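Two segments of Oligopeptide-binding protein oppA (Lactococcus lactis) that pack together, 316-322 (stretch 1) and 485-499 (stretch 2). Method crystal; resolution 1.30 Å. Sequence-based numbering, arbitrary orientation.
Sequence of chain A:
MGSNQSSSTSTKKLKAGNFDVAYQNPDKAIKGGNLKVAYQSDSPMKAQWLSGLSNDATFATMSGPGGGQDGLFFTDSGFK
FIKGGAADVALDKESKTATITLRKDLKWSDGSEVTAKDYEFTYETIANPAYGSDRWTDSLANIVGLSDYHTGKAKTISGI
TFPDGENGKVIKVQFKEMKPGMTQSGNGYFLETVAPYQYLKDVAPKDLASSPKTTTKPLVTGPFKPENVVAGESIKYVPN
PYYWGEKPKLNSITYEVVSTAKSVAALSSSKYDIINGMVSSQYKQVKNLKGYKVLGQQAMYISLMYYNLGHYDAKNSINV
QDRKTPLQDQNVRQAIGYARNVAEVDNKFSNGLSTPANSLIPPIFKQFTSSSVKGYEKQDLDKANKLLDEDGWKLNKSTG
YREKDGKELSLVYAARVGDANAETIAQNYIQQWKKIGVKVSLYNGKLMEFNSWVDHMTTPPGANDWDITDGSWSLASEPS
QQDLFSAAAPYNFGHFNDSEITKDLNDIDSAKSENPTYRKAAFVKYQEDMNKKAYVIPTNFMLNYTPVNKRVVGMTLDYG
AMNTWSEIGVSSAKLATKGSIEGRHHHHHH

Stretch 1, residues 316-322: NSINVQD
Stretch 2 (485-499) FSAAAPYNFGHFNDS

A short strand, Ile 318 to Val 320, lies against an irregular loop folded by three type I turns (Ser 486–Ala 489, Ala 489–Asn 492, Asn 492–His 495); together the stretches bury 510 Å². Register is set by CA pairs: Ile 318–Ala 488 at 4.5 Å, Asn 319–His 495 and Gln 321–Phe 496 each at 4.9 Å. Buried Asn 319 is the hub. Its extended backbone (phi/psi -74/134) sends N to Ala 487 O (2.9 Å), while its O accepts from Asn 497 ND2 (2.9 Å). Its CB points toward the loop, and chi1 m (-76°) with chi2 -70° places the amide among the turns: ND2 donates to Ala 489 O and to Ala 487 O, both at 3.0 Å, and OD1 accepts from His 495 ND1 (2.9 Å), lying at the ring edge near its plane. An asparagine suits this site because one short side chain both donates and accepts. His 495, with positive phi (64/43), turns its ring there with chi1 -41° and chi2 -66°; its O is buried without a hydrogen-bond partner, though Gln 321 CA makes a CA-H...O contact with it at 3.5 Å. Asn 492 (chi1 t, chi2 -39°) braces the loop from within: ND2 donates to Phe 485 O (3.1 Å), and OD1 accepts weak bonds from His 495 N (3.0 Å) and Phe 496 N (3.3 Å). Asn 497, chi1 t and chi2 -38°, reaches back to the strand; its backbone N donates to Gln 321 OE1 (2.8 Å). Gln 321 spans that gap with chi1 and chi2 both t and chi3 -29°, its OE1 also 3.4 Å from Phe 496 CB. Ser 317 O (phi/psi 47/62) lies 3.2 Å from Ala 488 CA. Ile 318, t/t, lays CG1 3.6 Å from Asn 497 ND2, whereas Val 320 (chi1 t) points its CB away.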

# COMPACT_ATOMS: atom_id res chain seq x y z
N ASN A 316 19.00 2.13 14.15
CA ASN A 316 18.16 2.95 15.00
C ASN A 316 16.74 3.11 14.51
O ASN A 316 15.99 3.82 15.09
CB ASN A 316 18.82 4.33 15.19
CG ASN A 316 20.18 4.22 15.89
OD1 ASN A 316 20.26 3.71 16.97
ND2 ASN A 316 21.21 4.56 15.20
N SER A 317 16.41 2.43 13.42
CA SER A 317 15.07 2.48 12.79
C SER A 317 14.55 3.89 12.64
O SER A 317 13.55 4.24 13.16
CB SER A 317 14.07 1.60 13.58
OG SER A 317 14.49 0.28 13.52
N ILE A 318 15.28 4.66 11.88
CA ILE A 318 14.99 6.10 11.69
C ILE A 318 15.43 6.62 10.30
O ILE A 318 16.52 6.37 9.84
CB ILE A 318 15.61 6.94 12.88
CG1 ILE A 318 15.25 8.45 12.86
CG2 ILE A 318 17.17 6.83 12.88
CD1 ILE A 318 15.96 9.31 13.97
N ASN A 319 14.53 7.39 9.71
CA ASN A 319 14.85 8.17 8.51
C ASN A 319 15.71 9.37 8.90
O ASN A 319 15.49 10.01 9.87
CB ASN A 319 13.52 8.60 7.82
CG ASN A 319 12.89 7.45 7.08
OD1 ASN A 319 13.38 7.04 6.11
ND2 ASN A 319 11.81 6.96 7.59
N VAL A 320 16.74 9.54 8.10
CA VAL A 320 17.71 10.60 8.29
C VAL A 320 17.75 11.48 7.01
O VAL A 320 18.17 11.05 5.98
CB VAL A 320 19.12 10.04 8.58
CG1 VAL A 320 20.08 11.20 8.92
CG2 VAL A 320 19.11 9.06 9.80
N GLN A 321 17.32 12.72 7.15
CA GLN A 321 17.14 13.61 5.99
C GLN A 321 18.45 14.40 5.69
O GLN A 321 18.51 15.56 5.87
CB GLN A 321 15.95 14.57 6.30
CG GLN A 321 15.49 15.38 5.04
CD GLN A 321 14.26 16.22 5.36
OE1 GLN A 321 13.47 15.91 6.17
NE2 GLN A 321 14.17 17.34 4.68
N ASP A 322 19.47 13.69 5.25
CA ASP A 322 20.85 14.23 5.13
C ASP A 322 21.42 14.15 3.71
O ASP A 322 22.60 14.30 3.54
CB ASP A 322 21.78 13.53 6.16
CG ASP A 322 21.99 12.06 5.90
OD1 ASP A 322 21.37 11.46 5.08
OD2 ASP A 322 22.79 11.50 6.64
N PHE A 485 4.67 7.53 6.34
CA PHE A 485 5.59 8.67 6.52
C PHE A 485 6.25 8.81 7.90
O PHE A 485 7.09 9.62 8.07
CB PHE A 485 4.87 9.96 6.19
CG PHE A 485 4.44 10.05 4.74
CD1 PHE A 485 5.36 10.00 3.70
CD2 PHE A 485 3.11 10.14 4.45
CE1 PHE A 485 4.95 10.04 2.39
CE2 PHE A 485 2.64 10.18 3.10
CZ PHE A 485 3.56 10.13 2.08
N SER A 486 5.88 7.99 8.87
CA SER A 486 6.49 8.15 10.21
C SER A 486 8.02 7.93 10.14
O SER A 486 8.53 7.19 9.34
CB SER A 486 5.81 7.25 11.28
OG SER A 486 6.05 5.85 11.06
N ALA A 487 8.69 8.60 11.06
CA ALA A 487 10.13 8.64 11.08
C ALA A 487 10.78 7.24 11.10
O ALA A 487 11.80 7.07 10.54
CB ALA A 487 10.60 9.46 12.28
N ALA A 488 10.14 6.29 11.79
CA ALA A 488 10.70 4.93 11.88
C ALA A 488 10.38 3.99 10.70
O ALA A 488 10.88 2.92 10.67
CB ALA A 488 10.19 4.26 13.16
N ALA A 489 9.56 4.43 9.75
CA ALA A 489 9.09 3.56 8.68
C ALA A 489 9.97 3.57 7.43
O ALA A 489 10.08 4.58 6.82
CB ALA A 489 7.66 4.05 8.24
N PRO A 490 10.45 2.42 6.97
CA PRO A 490 11.14 2.33 5.67
C PRO A 490 10.21 2.67 4.48
O PRO A 490 10.65 2.98 3.44
CB PRO A 490 11.51 0.84 5.58
CG PRO A 490 11.67 0.39 6.98
CD PRO A 490 10.54 1.15 7.73
N TYR A 491 8.89 2.67 4.71
CA TYR A 491 7.96 3.07 3.63
C TYR A 491 8.00 4.59 3.29
O TYR A 491 7.50 4.97 2.31
CB TYR A 491 6.54 2.68 4.00
CG TYR A 491 6.14 1.23 3.69
CD1 TYR A 491 7.07 0.24 3.43
CD2 TYR A 491 4.81 0.86 3.71
CE1 TYR A 491 6.67 -1.06 3.17
CE2 TYR A 491 4.42 -0.44 3.46
CZ TYR A 491 5.35 -1.40 3.19
OH TYR A 491 4.90 -2.71 2.92
N ASN A 492 8.69 5.38 4.12
CA ASN A 492 9.03 6.76 3.79
C ASN A 492 10.23 6.72 2.82
O ASN A 492 11.35 6.80 3.20
CB ASN A 492 9.35 7.56 5.08
CG ASN A 492 9.52 9.09 4.80
OD1 ASN A 492 10.06 9.47 3.86
ND2 ASN A 492 9.00 9.90 5.67
N PHE A 493 9.91 6.56 1.54
CA PHE A 493 10.93 6.19 0.50
C PHE A 493 11.96 7.26 0.21
O PHE A 493 13.03 6.95 -0.15
CB PHE A 493 10.22 5.82 -0.85
CG PHE A 493 9.39 4.54 -0.82
CD1 PHE A 493 9.70 3.51 0.07
CD2 PHE A 493 8.34 4.39 -1.68
CE1 PHE A 493 8.95 2.34 0.12
CE2 PHE A 493 7.61 3.21 -1.62
CZ PHE A 493 7.94 2.20 -0.77
N GLY A 494 11.56 8.51 0.38
CA GLY A 494 12.49 9.63 0.24
C GLY A 494 13.23 10.04 1.52
O GLY A 494 14.09 10.88 1.44
N HIS A 495 12.85 9.47 2.65
CA HIS A 495 13.56 9.57 3.97
C HIS A 495 13.60 11.01 4.52
O HIS A 495 14.57 11.43 5.07
CB HIS A 495 15.00 8.99 3.87
CG HIS A 495 15.08 7.73 3.08
ND1 HIS A 495 14.49 6.57 3.49
CD2 HIS A 495 15.65 7.47 1.89
CE1 HIS A 495 14.65 5.64 2.58
NE2 HIS A 495 15.39 6.16 1.62
N PHE A 496 12.47 11.70 4.42
CA PHE A 496 12.34 12.96 5.16
C PHE A 496 12.08 12.63 6.64
O PHE A 496 11.59 11.59 7.00
CB PHE A 496 11.30 13.92 4.54
CG PHE A 496 9.83 13.52 4.73
CD1 PHE A 496 9.18 13.67 5.96
CD2 PHE A 496 9.13 12.99 3.65
CE1 PHE A 496 7.82 13.33 6.10
CE2 PHE A 496 7.77 12.67 3.80
CZ PHE A 496 7.13 12.84 5.02
N ASN A 497 12.47 13.57 7.45
CA ASN A 497 12.30 13.50 8.91
C ASN A 497 12.20 14.94 9.41
O ASN A 497 13.17 15.62 9.53
CB ASN A 497 13.49 12.77 9.59
CG ASN A 497 13.24 12.58 11.08
OD1 ASN A 497 12.71 13.42 11.71
ND2 ASN A 497 13.63 11.45 11.59
N ASP A 498 10.98 15.35 9.66
CA ASP A 498 10.65 16.74 9.82
C ASP A 498 9.74 16.91 11.04
O ASP A 498 8.77 16.26 11.17
CB ASP A 498 9.94 17.23 8.51
CG ASP A 498 9.58 18.71 8.55
OD1 ASP A 498 10.33 19.52 8.00
OD2 ASP A 498 8.55 19.05 9.11
N SER A 499 10.13 17.79 11.94
CA SER A 499 9.38 17.91 13.22
C SER A 499 7.93 18.37 13.01
O SER A 499 7.07 17.85 13.61
CB SER A 499 10.05 18.86 14.22
OG SER A 499 11.30 18.30 14.61